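PDB 4L8N: PDZ domain protein from Parabacteroides distasonis, which is of unknown function but combines N-terminal and C-terminal PDZ domains with a DUF4136 domain and binds magnesium. Local coordinates for residues K304-Y309 against P446-E451; M116-T121 against Y413-A418; A104-Q109 against G311-I316; Y37-Q42 against K96-K101. All blocks are in the same frame, centred on the assembly; numbering follows the deposited sequence.

Contact 1 (K304-Y309 against P446-E451)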
# COMPACT_ATOMS: atom_id res chain seq x y z
N LYS A 304 25.71 -13.98 1.38
CA LYS A 304 26.17 -15.27 1.86
C LYS A 304 27.57 -15.52 1.33
O LYS A 304 27.93 -14.98 0.29
CB LYS A 304 25.17 -16.40 1.57
CG LYS A 304 25.04 -16.88 0.14
CD LYS A 304 24.20 -18.15 0.16
CE LYS A 304 23.96 -18.73 -1.20
NZ LYS A 304 23.33 -20.08 -1.11
N LYS A 305 28.39 -16.26 2.09
CA LYS A 305 29.78 -16.60 1.71
C LYS A 305 30.28 -17.83 2.45
O LYS A 305 30.14 -17.93 3.67
CB LYS A 305 30.74 -15.42 1.97
CG LYS A 305 32.18 -15.66 1.51
CD LYS A 305 33.16 -14.53 1.88
CE LYS A 305 32.80 -13.24 1.17
NZ LYS A 305 33.85 -12.21 1.30
N THR A 306 30.88 -18.75 1.70
CA THR A 306 31.53 -19.93 2.23
C THR A 306 32.85 -20.06 1.51
O THR A 306 32.88 -20.07 0.30
CB THR A 306 30.67 -21.19 2.11
OG1 THR A 306 29.42 -20.97 2.77
CG2 THR A 306 31.35 -22.42 2.72
N TYR A 307 33.95 -20.18 2.26
CA TYR A 307 35.26 -20.37 1.67
C TYR A 307 36.13 -21.23 2.56
O TYR A 307 35.85 -21.36 3.75
CB TYR A 307 35.94 -19.02 1.36
CG TYR A 307 36.27 -18.15 2.56
CD1 TYR A 307 35.33 -17.27 3.09
CD2 TYR A 307 37.56 -18.11 3.08
CE1 TYR A 307 35.63 -16.45 4.18
CE2 TYR A 307 37.89 -17.26 4.14
CZ TYR A 307 36.92 -16.44 4.69
OH TYR A 307 37.22 -15.60 5.74
N ASN A 308 37.19 -21.83 1.98
CA ASN A 308 38.22 -22.58 2.72
C ASN A 308 39.15 -21.55 3.34
O ASN A 308 39.76 -20.74 2.61
CB ASN A 308 39.01 -23.55 1.82
CG ASN A 308 38.44 -24.94 1.65
OD1 ASN A 308 37.63 -25.45 2.43
ND2 ASN A 308 38.92 -25.60 0.62
N TYR A 309 39.22 -21.54 4.68
CA TYR A 309 40.04 -20.64 5.46
C TYR A 309 41.31 -21.32 5.98
O TYR A 309 41.23 -22.37 6.63
CB TYR A 309 39.20 -20.10 6.62
CG TYR A 309 39.99 -19.29 7.63
CD1 TYR A 309 40.36 -17.98 7.35
CD2 TYR A 309 40.34 -19.82 8.87
CE1 TYR A 309 41.08 -17.22 8.27
CE2 TYR A 309 41.04 -19.07 9.80
CZ TYR A 309 41.41 -17.77 9.50
OH TYR A 309 42.09 -17.01 10.42
N PRO A 446 41.88 -26.90 5.60
CA PRO A 446 41.24 -25.66 5.99
C PRO A 446 39.98 -25.91 6.79
O PRO A 446 39.45 -27.03 6.84
CB PRO A 446 40.90 -25.00 4.64
CG PRO A 446 41.55 -25.83 3.59
CD PRO A 446 41.63 -27.19 4.17
N THR A 447 39.52 -24.83 7.42
CA THR A 447 38.26 -24.81 8.13
C THR A 447 37.32 -24.10 7.20
O THR A 447 37.75 -23.30 6.37
CB THR A 447 38.38 -24.19 9.51
OG1 THR A 447 39.04 -22.92 9.41
CG2 THR A 447 39.09 -25.11 10.49
N ILE A 448 36.05 -24.42 7.29
CA ILE A 448 35.08 -23.85 6.37
C ILE A 448 34.40 -22.69 7.08
O ILE A 448 33.77 -22.85 8.14
CB ILE A 448 34.12 -24.96 5.83
CG1 ILE A 448 34.92 -25.95 4.93
CG2 ILE A 448 32.94 -24.36 5.08
CD1 ILE A 448 34.15 -27.14 4.35
N ARG A 449 34.63 -21.50 6.53
CA ARG A 449 34.02 -20.30 7.06
C ARG A 449 32.78 -20.12 6.29
O ARG A 449 32.83 -20.07 5.06
CB ARG A 449 34.95 -19.07 6.98
CG ARG A 449 35.96 -19.05 8.07
CD ARG A 449 36.53 -17.67 8.25
NE ARG A 449 37.36 -17.62 9.46
CZ ARG A 449 37.91 -16.52 9.95
NH1 ARG A 449 37.74 -15.35 9.34
NH2 ARG A 449 38.65 -16.57 11.05
N SER A 450 31.66 -20.15 6.99
CA SER A 450 30.33 -19.97 6.43
C SER A 450 29.68 -18.81 7.14
O SER A 450 29.88 -18.63 8.36
CB SER A 450 29.51 -21.24 6.59
OG SER A 450 28.94 -21.57 5.34
N GLU A 451 28.98 -17.97 6.38
CA GLU A 451 28.33 -16.77 6.90
C GLU A 451 27.19 -16.32 6.00
O GLU A 451 27.26 -16.41 4.78
CB GLU A 451 29.35 -15.60 7.12
CG GLU A 451 30.38 -15.38 6.02
CD GLU A 451 31.29 -14.16 6.13
OE1 GLU A 451 30.85 -13.06 5.73
OE2 GLU A 451 32.46 -14.33 6.54

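Contact 2 (M116-T121 against Y413-A418)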
# COMPACT_ATOMS: atom_id res chain seq x y z
N MSE A 116 32.67 -16.35 -8.71
CA MSE A 116 32.01 -17.06 -9.77
C MSE A 116 32.50 -18.49 -9.92
O MSE A 116 31.87 -19.27 -10.62
CB MSE A 116 32.02 -16.26 -11.05
CG MSE A 116 30.88 -15.24 -11.02
SE MSE A 116 30.97 -14.05 -12.49
CE MSE A 116 30.37 -12.35 -11.55
N TYR A 117 33.49 -18.89 -9.11
CA TYR A 117 33.85 -20.30 -9.02
C TYR A 117 32.68 -21.01 -8.31
O TYR A 117 32.38 -22.17 -8.61
CB TYR A 117 35.12 -20.48 -8.17
CG TYR A 117 36.46 -20.18 -8.79
CD1 TYR A 117 36.73 -20.51 -10.12
CD2 TYR A 117 37.53 -19.75 -8.01
CE1 TYR A 117 37.99 -20.32 -10.68
CE2 TYR A 117 38.80 -19.57 -8.55
CZ TYR A 117 39.03 -19.84 -9.89
OH TYR A 117 40.27 -19.62 -10.43
N SER A 118 32.04 -20.29 -7.34
CA SER A 118 30.97 -20.83 -6.52
C SER A 118 29.88 -19.82 -6.15
O SER A 118 29.78 -19.44 -4.98
CB SER A 118 31.57 -21.42 -5.25
OG SER A 118 30.61 -22.23 -4.61
N LEU A 119 29.02 -19.43 -7.13
CA LEU A 119 27.90 -18.50 -6.89
C LEU A 119 26.89 -19.10 -5.93
O LEU A 119 26.20 -18.37 -5.22
CB LEU A 119 27.19 -18.08 -8.18
CG LEU A 119 27.84 -16.99 -9.01
CD1 LEU A 119 26.92 -16.58 -10.15
CD2 LEU A 119 28.14 -15.75 -8.19
N GLU A 120 26.81 -20.43 -5.92
CA GLU A 120 25.99 -21.28 -5.08
C GLU A 120 26.24 -21.01 -3.61
O GLU A 120 25.33 -21.19 -2.80
CB GLU A 120 26.33 -22.76 -5.35
CG GLU A 120 25.80 -23.27 -6.67
CD GLU A 120 26.71 -23.20 -7.87
OE1 GLU A 120 27.63 -22.35 -7.91
OE2 GLU A 120 26.50 -24.01 -8.80
N THR A 121 27.47 -20.60 -3.27
CA THR A 121 27.86 -20.36 -1.89
C THR A 121 28.16 -18.89 -1.61
O THR A 121 28.00 -18.47 -0.46
CB THR A 121 29.08 -21.23 -1.51
OG1 THR A 121 30.23 -20.85 -2.28
CG2 THR A 121 28.82 -22.71 -1.65
N TYR A 413 41.58 -23.00 -4.45
CA TYR A 413 41.66 -23.74 -3.18
C TYR A 413 40.60 -23.21 -2.19
O TYR A 413 40.12 -23.96 -1.34
CB TYR A 413 43.10 -23.66 -2.58
CG TYR A 413 43.40 -22.40 -1.79
CD1 TYR A 413 43.12 -22.33 -0.42
CD2 TYR A 413 43.99 -21.29 -2.39
CE1 TYR A 413 43.38 -21.17 0.31
CE2 TYR A 413 44.25 -20.12 -1.67
CZ TYR A 413 43.95 -20.07 -0.32
OH TYR A 413 44.23 -18.94 0.41
N LEU A 414 40.25 -21.92 -2.32
CA LEU A 414 39.23 -21.27 -1.52
C LEU A 414 37.90 -21.98 -1.65
O LEU A 414 37.09 -21.90 -0.72
CB LEU A 414 39.08 -19.79 -1.94
CG LEU A 414 40.27 -18.88 -1.60
CD1 LEU A 414 40.26 -17.65 -2.45
CD2 LEU A 414 40.33 -18.55 -0.11
N TYR A 415 37.68 -22.70 -2.79
CA TYR A 415 36.43 -23.42 -3.03
C TYR A 415 36.67 -24.93 -3.23
O TYR A 415 35.85 -25.61 -3.84
CB TYR A 415 35.69 -22.80 -4.23
CG TYR A 415 35.18 -21.40 -3.94
CD1 TYR A 415 34.18 -21.18 -2.98
CD2 TYR A 415 35.75 -20.28 -4.54
CE1 TYR A 415 33.73 -19.89 -2.69
CE2 TYR A 415 35.32 -18.99 -4.25
CZ TYR A 415 34.28 -18.80 -3.34
OH TYR A 415 33.80 -17.55 -3.06
N TYR A 416 37.72 -25.48 -2.61
CA TYR A 416 38.07 -26.90 -2.73
C TYR A 416 37.10 -27.86 -2.04
O TYR A 416 37.22 -29.08 -2.24
CB TYR A 416 39.49 -27.16 -2.24
CG TYR A 416 40.42 -27.38 -3.40
CD1 TYR A 416 40.32 -26.61 -4.56
CD2 TYR A 416 41.33 -28.43 -3.39
CE1 TYR A 416 41.13 -26.85 -5.66
CE2 TYR A 416 42.12 -28.71 -4.51
CZ TYR A 416 42.04 -27.89 -5.63
OH TYR A 416 42.86 -28.11 -6.71
N PHE A 417 36.12 -27.34 -1.29
CA PHE A 417 35.12 -28.14 -0.62
C PHE A 417 33.95 -28.47 -1.61
O PHE A 417 33.09 -29.30 -1.30
CB PHE A 417 34.60 -27.38 0.64
CG PHE A 417 33.98 -26.03 0.33
CD1 PHE A 417 32.66 -25.93 -0.11
CD2 PHE A 417 34.73 -24.87 0.43
CE1 PHE A 417 32.12 -24.70 -0.48
CE2 PHE A 417 34.18 -23.63 0.08
CZ PHE A 417 32.89 -23.55 -0.37
N ALA A 418 33.92 -27.80 -2.79
CA ALA A 418 32.88 -27.95 -3.80
C ALA A 418 33.29 -28.98 -4.87
O ALA A 418 34.42 -28.90 -5.35
CB ALA A 418 32.58 -26.60 -4.44

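Contact 3 (A104-Q109 against G311-I316)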
# COMPACT_ATOMS: atom_id res chain seq x y z
N ALA A 104 47.76 -6.08 2.73
CA ALA A 104 47.24 -7.45 2.89
C ALA A 104 45.93 -7.68 2.13
O ALA A 104 45.03 -6.83 2.14
CB ALA A 104 47.03 -7.77 4.37
N ILE A 105 45.88 -8.82 1.41
CA ILE A 105 44.70 -9.30 0.71
C ILE A 105 44.33 -10.55 1.47
O ILE A 105 45.14 -11.48 1.58
CB ILE A 105 44.90 -9.52 -0.83
CG1 ILE A 105 45.28 -8.21 -1.57
CG2 ILE A 105 43.65 -10.15 -1.48
CD1 ILE A 105 44.24 -6.99 -1.49
N THR A 106 43.14 -10.54 2.09
CA THR A 106 42.68 -11.64 2.91
C THR A 106 41.92 -12.66 2.06
O THR A 106 41.44 -12.34 0.97
CB THR A 106 41.79 -11.13 4.05
OG1 THR A 106 40.56 -10.65 3.53
CG2 THR A 106 42.46 -10.08 4.89
N GLU A 107 41.79 -13.88 2.60
CA GLU A 107 41.03 -14.95 1.98
C GLU A 107 39.55 -14.57 1.87
O GLU A 107 38.90 -14.98 0.92
CB GLU A 107 41.22 -16.27 2.73
CG GLU A 107 42.62 -16.86 2.57
CD GLU A 107 42.89 -18.07 3.44
OE1 GLU A 107 42.39 -18.12 4.59
OE2 GLU A 107 43.60 -18.97 2.96
N ASP A 108 39.04 -13.72 2.78
CA ASP A 108 37.67 -13.22 2.72
C ASP A 108 37.50 -12.34 1.46
O ASP A 108 36.52 -12.48 0.72
CB ASP A 108 37.33 -12.43 4.01
CG ASP A 108 35.97 -11.78 4.00
OD1 ASP A 108 34.97 -12.48 4.32
OD2 ASP A 108 35.90 -10.56 3.70
N GLN A 109 38.49 -11.47 1.19
CA GLN A 109 38.47 -10.60 0.02
C GLN A 109 38.52 -11.43 -1.27
O GLN A 109 37.68 -11.23 -2.15
CB GLN A 109 39.62 -9.58 0.08
CG GLN A 109 39.48 -8.54 1.20
CD GLN A 109 40.73 -7.71 1.33
OE1 GLN A 109 41.76 -8.15 1.85
NE2 GLN A 109 40.68 -6.49 0.82
N GLY A 311 44.04 -18.77 6.92
CA GLY A 311 44.51 -17.66 7.74
C GLY A 311 45.60 -16.83 7.11
O GLY A 311 46.10 -15.91 7.74
N ILE A 312 45.99 -17.16 5.86
CA ILE A 312 47.06 -16.47 5.12
C ILE A 312 46.50 -15.20 4.47
O ILE A 312 45.41 -15.21 3.88
CB ILE A 312 47.74 -17.40 4.04
CG1 ILE A 312 48.38 -18.65 4.66
CG2 ILE A 312 48.77 -16.65 3.17
CD1 ILE A 312 48.47 -19.89 3.70
N SER A 313 47.27 -14.11 4.59
CA SER A 313 47.05 -12.83 3.94
C SER A 313 48.17 -12.65 2.89
O SER A 313 49.32 -13.02 3.15
CB SER A 313 47.00 -11.71 4.96
OG SER A 313 45.81 -11.83 5.73
N TYR A 314 47.83 -12.20 1.68
CA TYR A 314 48.77 -12.09 0.55
C TYR A 314 49.07 -10.62 0.23
O TYR A 314 48.23 -9.76 0.53
CB TYR A 314 48.19 -12.81 -0.70
CG TYR A 314 47.80 -14.25 -0.47
CD1 TYR A 314 46.52 -14.59 -0.03
CD2 TYR A 314 48.70 -15.29 -0.69
CE1 TYR A 314 46.16 -15.92 0.20
CE2 TYR A 314 48.35 -16.62 -0.47
CZ TYR A 314 47.07 -16.93 -0.04
OH TYR A 314 46.71 -18.24 0.17
N ASP A 315 50.24 -10.33 -0.38
CA ASP A 315 50.63 -8.96 -0.77
C ASP A 315 49.86 -8.53 -2.01
O ASP A 315 49.97 -9.19 -3.04
CB ASP A 315 52.16 -8.87 -1.01
CG ASP A 315 52.82 -7.49 -0.90
OD1 ASP A 315 52.19 -6.49 -1.31
OD2 ASP A 315 54.00 -7.43 -0.48
N ILE A 316 49.10 -7.43 -1.93
CA ILE A 316 48.29 -6.87 -3.03
C ILE A 316 49.13 -6.70 -4.34
O ILE A 316 48.58 -6.81 -5.43
CB ILE A 316 47.61 -5.53 -2.59
CG1 ILE A 316 46.57 -5.02 -3.63
CG2 ILE A 316 48.63 -4.44 -2.16
CD1 ILE A 316 45.67 -3.82 -3.19

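Contact 4 (Y37-Q42 against K96-K101)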
# COMPACT_ATOMS: atom_id res chain seq x y z
N TYR A 37 33.00 -13.41 12.40
CA TYR A 37 34.38 -13.77 12.70
C TYR A 37 35.18 -12.56 13.27
O TYR A 37 36.40 -12.68 13.44
CB TYR A 37 35.07 -14.40 11.45
CG TYR A 37 34.50 -15.75 11.10
CD1 TYR A 37 34.75 -16.86 11.90
CD2 TYR A 37 33.70 -15.93 9.97
CE1 TYR A 37 34.22 -18.12 11.59
CE2 TYR A 37 33.17 -17.19 9.64
CZ TYR A 37 33.44 -18.28 10.46
OH TYR A 37 32.91 -19.53 10.21
N SER A 38 34.48 -11.47 13.66
CA SER A 38 35.09 -10.25 14.22
C SER A 38 35.16 -10.29 15.75
O SER A 38 34.53 -11.14 16.40
CB SER A 38 34.32 -9.01 13.78
OG SER A 38 33.01 -8.92 14.34
N SER A 39 35.90 -9.35 16.34
CA SER A 39 36.07 -9.24 17.78
C SER A 39 34.80 -8.69 18.41
O SER A 39 34.43 -9.16 19.48
CB SER A 39 37.28 -8.38 18.12
OG SER A 39 38.48 -8.99 17.68
N ALA A 40 34.12 -7.74 17.75
CA ALA A 40 32.84 -7.19 18.21
C ALA A 40 31.79 -8.33 18.36
O ALA A 40 31.09 -8.38 19.37
CB ALA A 40 32.34 -6.14 17.25
N GLU A 41 31.77 -9.28 17.40
CA GLU A 41 30.91 -10.46 17.44
C GLU A 41 31.18 -11.29 18.70
O GLU A 41 30.26 -11.55 19.48
CB GLU A 41 31.10 -11.33 16.19
CG GLU A 41 30.06 -12.44 16.10
CD GLU A 41 30.23 -13.41 14.95
OE1 GLU A 41 31.22 -14.18 14.97
OE2 GLU A 41 29.35 -13.45 14.07
N GLN A 42 32.44 -11.66 18.91
CA GLN A 42 32.90 -12.46 20.03
C GLN A 42 32.62 -11.74 21.37
O GLN A 42 32.26 -12.41 22.34
CB GLN A 42 34.38 -12.77 19.82
CG GLN A 42 35.01 -13.68 20.87
CD GLN A 42 36.51 -13.54 20.83
OE1 GLN A 42 37.20 -14.21 20.04
NE2 GLN A 42 37.03 -12.63 21.64
N LYS A 96 37.53 -5.42 21.14
CA LYS A 96 38.88 -5.46 20.59
C LYS A 96 38.79 -5.06 19.11
O LYS A 96 37.74 -5.27 18.48
CB LYS A 96 39.54 -6.85 20.80
CG LYS A 96 39.63 -7.24 22.29
CD LYS A 96 40.63 -8.35 22.62
CE LYS A 96 40.86 -8.43 24.12
NZ LYS A 96 41.98 -9.33 24.50
N LYS A 97 39.83 -4.42 18.58
CA LYS A 97 39.83 -3.96 17.19
C LYS A 97 40.30 -5.06 16.26
O LYS A 97 41.01 -5.98 16.67
CB LYS A 97 40.72 -2.72 17.01
CG LYS A 97 39.97 -1.49 16.49
CD LYS A 97 40.89 -0.29 16.29
CE LYS A 97 41.07 0.59 17.51
NZ LYS A 97 42.04 1.69 17.25
N ASP A 98 39.88 -4.96 14.99
CA ASP A 98 40.28 -5.91 13.98
C ASP A 98 41.16 -5.15 13.00
O ASP A 98 40.70 -4.24 12.29
CB ASP A 98 39.08 -6.61 13.33
CG ASP A 98 38.25 -7.40 14.33
OD1 ASP A 98 38.84 -8.22 15.08
OD2 ASP A 98 37.01 -7.17 14.38
N CYS A 99 42.45 -5.47 13.06
CA CYS A 99 43.49 -4.80 12.31
C CYS A 99 44.10 -5.70 11.27
O CYS A 99 44.15 -6.91 11.45
CB CYS A 99 44.54 -4.27 13.27
SG CYS A 99 43.86 -3.59 14.82
N LYS A 100 44.57 -5.09 10.18
CA LYS A 100 45.28 -5.77 9.09
C LYS A 100 46.32 -4.82 8.49
O LYS A 100 46.18 -3.60 8.60
CB LYS A 100 44.30 -6.27 8.01
CG LYS A 100 43.50 -5.17 7.29
CD LYS A 100 42.81 -5.67 6.02
CE LYS A 100 43.71 -5.71 4.81
NZ LYS A 100 42.93 -5.66 3.54
N LYS A 101 47.34 -5.37 7.83
CA LYS A 101 48.36 -4.55 7.16
C LYS A 101 47.74 -3.92 5.90
O LYS A 101 46.89 -4.56 5.26
CB LYS A 101 49.61 -5.38 6.84
CG LYS A 101 50.40 -5.80 8.08
CD LYS A 101 51.71 -6.49 7.73
CE LYS A 101 52.80 -5.53 7.25
NZ LYS A 101 53.63 -6.15 6.18
O HOH W 1 36.56 -8.51 21.61
O HOH W 2 35.72 -5.89 16.32

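Contact 1 (K304-Y309 against P446-E451)
Residues 304-309 and 446-451 pair as neighbouring antiparallel strands in the interior of the large mixed sheet, where strand 298-309 runs between strands 123-135 and 438-456. Lys305 faces Glu451, Tyr307 faces Arg449 and Tyr309 faces Thr447 as hydrogen-bonded pairs, each closed by two backbone bonds. The straightest runs from Tyr309 N to Thr447 O, 2.8 Å long with 170° at the hydrogen. Arginine suits the central position because its long chain can reach diagonally to the tyrosine of the next pair. From CG beside the backbone N (chi1 -79°) the chain of Arg449 runs extended to NE, across Tyr309, and the guanidinium lies flat on that ring, the planes 14° apart. Arg449 CZ sits 3.7 Å from the centroid of the Tyr309 ring, a cation-pi stack, while Arg449 NH2 lies 3.4 Å from Tyr309 CZ. In this cross-strand ladder, alternation of side chains gives the two tyrosines and Arg449 one face in common. Tyr307 takes the aliphatic part of the arginine: Arg449 CB stands over its ring, 4.2 Å from the centroid, and Arg449 CD touches Tyr307 OH at 3.3 Å. Thr447 OG1 lies in the plane of the Tyr309 ring, at its edge; the Tyr309 hydroxyl bonds to Asp326. On the face of Thr306 and Asn308 the contacts are made by shorter side chains. Thr306 OG1 and Ser450 OG share a 2.7 Å hydrogen bond, and Thr306 CG2 meets Ile448 CG2 at 3.4 Å. Asn308 rests its CB on Pro446, while its amide nitrogen is held by Tyr413 O and Asn427.

Contact 2 (M116-T121 against Y413-A418)
Tyr415 has CG beside its own backbone N (chi1 -67°), which starts its side chain toward residues 116-121, and Ser118 has OG anti to its backbone N (chi1 -166°), which sends the hydroxyl to Thr121; Ser118 CB meets the tyrosine ring. That CB stands over one face of the Tyr415 ring, displaced toward the rim, 3.8 Å from the centroid in a CH-pi contact. Serine suits the place: its short CB can lie on the ring while its hydroxyl reaches Thr121 and Tyr420. Tyr117 comes from another side: its CB lies 3.7 Å from Tyr415 CD2, which in turn meets the edge of the Tyr117 ring near its plane. Thr121 slides past Tyr415 in the opposite direction, with OG1 3.7 Å from Tyr415 CE1, and its CG2 meets Phe417 CE1 tip to tip at 4.0 Å. Ser118 OG and Thr121 OG1 share a 2.7 Å hydrogen bond, and Ser118 OG also bonds to Tyr420 OH. The Tyr415 hydroxyl bonds to Ala111 O in helix 107-113. An alanine in place of Tyr415 would probably leave Ala111 O without that hydroxyl and open a gap beside Ser118 and Tyr117. Both backbones fold back on themselves here: Thr121 N bonds to Ser118 O, and a type I beta turn is closed by Ala418 N to Tyr415 O at 3.1 Å. What results is a buried meeting of two connecting loops, one leading from helix 107-113 into strand 123-135, the other preceding strand 429-435, joined through an aromatic ring at the start of a beta turn.

Contact 3 (A104-Q109 against G311-I316)
Glu107 reaches from the first turn of a helix to the backbone of Gly311, where its OE1 accepts from Gly311 N at 2.9 Å. The bond is almost straight, 176° at the hydrogen, yet the donor approaches from above the carboxylate plane, 41° out of it. Glutamate has the length for this: chi1 (-71°) sets CG beside the backbone N, 3.5 Å from Ile312 O, and the extended chain carries the carboxylate on to Gly311. The other oxygen, OE2, takes Thr310 OG1 and Tyr413 OH, so this buried carboxylate is gripped at both oxygens. Glycine suits position 311 because at its backbone angles a CB would be jammed against the preceding carbonyl oxygen. Beside this bond, strand 104-105 joins strand 312-315 as the edge of a small antiparallel sheet, Ile105 N to Tyr314 O being 2.7 Å and Tyr314 N to Ile105 O 2.8 Å. A strand added here, with a carboxylate on the amide of a glycine leading into strand 312-315, recalls how PDZ domains hold the C-terminus of a peptide, and this is consistent with a C-terminal PDZ domain. Ile105 packs on the residue just past strand 312-315, its CG1 3.7 Å from Ile316 CB. At the N-terminus of helix 107-113, Thr106 and Gln109 form a capping box: Gln109 N bonds to Thr106 OG1 at 3.2 Å, while Gln109 OE1 accepts from both N and OG1 of Thr106.

Contact 4 (Y37-Q42 against K96-K101)
Ser39 and Asp98 make the tight part of this contact, while toward the exposed Lys96 waters bridge the two segments. Asp98 has CG beside its backbone N (chi1 -60°), and its carboxylate takes two groups of the serine at once. Ser39 N gives a nearly straight bond (169°) to the syn lone pair of Asp98 OD2 at 3.1 Å, and Ser39 OG donates to Asp98 OD1 at 2.7 Å. Ser38 CB is also close, 3.3 Å from Asp98 OD2, and Ser39 CB rests 3.2 Å from Lys96 O. An aspartate suits the place: Ser39 opens helix 39-43, whose first amides lack acceptors within the helix, and the negative charge would be favoured by the helix N-terminus. Ser38 is the N-cap: its OG accepts weakly from Glu41 N and also bonds to Ile35 O. One water accepts from Ala40 N at 2.8 Å and donates to Lys96 O and, at 2.7 Å, to Asp98 OD2. On the looser side, the chain of Lys96 leads away from the helix, and a second water links Ser39 O to Lys96 N. An alanine in place of Asp98 would probably leave Ser39 N and OG without their common acceptor and the bridging water with one partner fewer. Such docking of a short helix beside a strand of a small antiparallel sheet, here 91-101, is in keeping with the N-terminal PDZ domain.

In the fold
Contacts 2 and 3 are buried, whereas contacts 1 and 4 are only partly so. Contact 1 is a regular ladder inside the large sheet and draws on backbone bonds and a stacked arginine; contact 2 joins two loops through aromatic and aliphatic surfaces and meets it where Asn308 N bonds to Leu414 O. Contact 3 combines a short strand pair with a buried carboxylate. Helix 107-113 is common ground: its first residues belong to contact 3, Tyr307 of contact 1 packs on it, and Leu414 of contact 2 touches it. Contact 4, the wettest, joins helix 39-43 to strand 91-101, probably within the N-terminal PDZ domain, and reaches contact 3 through Lys100 and Gln109, and contact 1 through Tyr37 on Arg449.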